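Local coordinates for protein citrate synthase (Mycobacterium tuberculosis, PDB 4TVM) that catalyses the condensation of oxaloacetate with acetyl-CoA and water to give citrate and CoA, a step of the Krebs cycle, at residues A[125-130]-A[138-143]. Residues are numbered along the deposited sequence; the frame is centred on the assembly and turned at random.
Sequences DGFPRN and SSVVNA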
loop_
_atom_site.group_PDB
_atom_site.type_symbol
_atom_site.label_atom_id
_atom_site.label_comp_id
_atom_site.label_asym_id
_atom_site.label_seq_id
_atom_site.Cartn_x
_atom_site.Cartn_y
_atom_site.Cartn_z
ATOM N N ASP A 125 14.298 -6.034 -19.111
ATOM C CA ASP A 125 14.611 -5.501 -20.425
ATOM C C ASP A 125 13.632 -4.446 -20.913
ATOM O O ASP A 125 14.001 -3.581 -21.709
ATOM C CB ASP A 125 14.733 -6.644 -21.447
ATOM C CG ASP A 125 15.981 -7.484 -21.222
ATOM O OD1 ASP A 125 16.789 -7.108 -20.348
ATOM O OD2 ASP A 125 16.163 -8.516 -21.907
ATOM N N GLY A 126 12.399 -4.511 -20.418
ATOM C CA GLY A 126 11.333 -3.616 -20.845
ATOM C C GLY A 126 11.385 -2.229 -20.251
ATOM O O GLY A 126 10.798 -1.273 -20.792
ATOM N N PHE A 127 12.062 -2.084 -19.126
ATOM C CA PHE A 127 12.212 -0.752 -18.551
ATOM C C PHE A 127 13.106 0.137 -19.437
ATOM O O PHE A 127 13.903 -0.360 -20.244
ATOM C CB PHE A 127 12.755 -0.856 -17.123
ATOM C CG PHE A 127 11.778 -1.482 -16.170
ATOM C CD1 PHE A 127 10.617 -0.809 -15.801
ATOM C CD2 PHE A 127 12.006 -2.739 -15.637
ATOM C CE1 PHE A 127 9.724 -1.385 -14.910
ATOM C CE2 PHE A 127 11.097 -3.326 -14.756
ATOM C CZ PHE A 127 9.956 -2.655 -14.402
ATOM N N PRO A 128 12.964 1.458 -19.296
ATOM C CA PRO A 128 13.673 2.442 -20.111
ATOM C C PRO A 128 15.143 2.467 -19.789
ATOM O O PRO A 128 15.538 1.858 -18.795
ATOM C CB PRO A 128 13.029 3.759 -19.728
ATOM C CG PRO A 128 11.748 3.403 -19.125
ATOM C CD PRO A 128 11.857 2.044 -18.535
ATOM N N ARG A 129 15.920 3.220 -20.573
ATOM C CA ARG A 129 17.355 2.971 -20.727
ATOM C C ARG A 129 18.189 3.015 -19.448
ATOM O O ARG A 129 19.047 2.140 -19.253
ATOM C CB ARG A 129 17.991 3.871 -21.807
ATOM C CG ARG A 129 19.479 3.609 -22.018
ATOM C CD ARG A 129 20.013 4.250 -23.271
ATOM N NE ARG A 129 19.905 5.709 -23.223
ATOM C CZ ARG A 129 20.824 6.516 -22.696
ATOM N NH1 ARG A 129 21.940 6.032 -22.145
ATOM N NH2 ARG A 129 20.627 7.831 -22.722
ATOM N N ASN A 130 18.035 4.033 -18.608
ATOM C CA ASN A 130 18.609 3.905 -17.276
ATOM C C ASN A 130 17.680 4.453 -16.229
ATOM O O ASN A 130 17.848 5.551 -15.710
ATOM C CB ASN A 130 20.119 4.280 -17.106
ATOM C CG ASN A 130 20.597 5.478 -17.924
ATOM O OD1 ASN A 130 20.003 6.561 -17.911
ATOM N ND2 ASN A 130 21.744 5.306 -18.575
ATOM N N SER A 138 9.529 -1.727 -7.404
ATOM C CA SER A 138 8.103 -1.911 -7.078
ATOM C C SER A 138 7.434 -2.702 -8.225
ATOM O O SER A 138 6.590 -3.583 -8.002
ATOM C CB SER A 138 7.423 -0.565 -6.929
ATOM O OG SER A 138 7.848 0.266 -8.008
ATOM N N SER A 139 7.845 -2.396 -9.455
ATOM C CA SER A 139 7.219 -2.994 -10.599
ATOM C C SER A 139 7.455 -4.487 -10.568
ATOM O O SER A 139 6.530 -5.272 -10.798
ATOM C CB SER A 139 7.767 -2.369 -11.871
ATOM O OG SER A 139 6.950 -2.672 -12.977
ATOM N N VAL A 140 8.695 -4.864 -10.267
ATOM C CA VAL A 140 9.129 -6.258 -10.328
ATOM C C VAL A 140 8.565 -7.083 -9.168
ATOM O O VAL A 140 8.202 -8.216 -9.323
ATOM C CB VAL A 140 10.662 -6.321 -10.397
ATOM C CG1 VAL A 140 11.155 -7.761 -10.432
ATOM C CG2 VAL A 140 11.143 -5.603 -11.656
ATOM N N VAL A 141 8.404 -6.472 -8.014
ATOM C CA VAL A 141 7.822 -7.158 -6.887
ATOM C C VAL A 141 6.364 -7.536 -7.120
ATOM O O VAL A 141 5.954 -8.643 -6.818
ATOM C CB VAL A 141 7.976 -6.298 -5.633
ATOM C CG1 VAL A 141 7.293 -6.941 -4.425
ATOM C CG2 VAL A 141 9.454 -6.099 -5.357
ATOM N N ASN A 142 5.562 -6.615 -7.635
ATOM C CA ASN A 142 4.198 -6.972 -8.052
ATOM C C ASN A 142 4.198 -8.110 -9.071
ATOM O O ASN A 142 3.385 -9.038 -8.969
ATOM C CB ASN A 142 3.497 -5.752 -8.592
ATOM C CG ASN A 142 3.108 -4.786 -7.469
ATOM O OD1 ASN A 142 2.200 -5.075 -6.659
ATOM N ND2 ASN A 142 3.810 -3.656 -7.388
ATOM N N ALA A 143 5.166 -8.098 -9.988
ATOM C CA ALA A 143 5.268 -9.138 -11.009
ATOM C C ALA A 143 5.622 -10.538 -10.455
ATOM O O ALA A 143 5.475 -11.565 -11.151
ATOM C CB ALA A 143 6.277 -8.718 -12.060
#
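F127 reaches from the loop 125-130 to helix 133-147 and meets S139 and V140 there. The F127 ring and the S139 side chain meet between the two backbones, whose nearest CA atoms, of F127 and S139, are 9.7 Å apart. CB of F127 points toward the helix, and with CG anti to the carbonyl carbon (chi1 -68°) the ring is carried on to it. The contact begins only at CE1, CE2 and CZ. The far end of the ring does the work. CZ of F127 comes to 3.4 Å from CB of S139. CE1 of F127 lies 3.7 Å from CB of S139. OG of S139 lies at the ring edge, near the ring plane, 3.3 Å from CZ of F127. CE2 of F127 lies 3.8 Å from CG2 of V140, an apolar contact made obliquely. No hydrogen bond joins the two segments. S139 O is hydrogen-bonded to OG of S139 of the second subunit. The F127 ring also packs edge-to-face with F123 of the second subunit. The contact thus ties the loop after helix 118-122 to helix 133-147 beside the subunit interface, with V140 also touching I174 of helix 159-182.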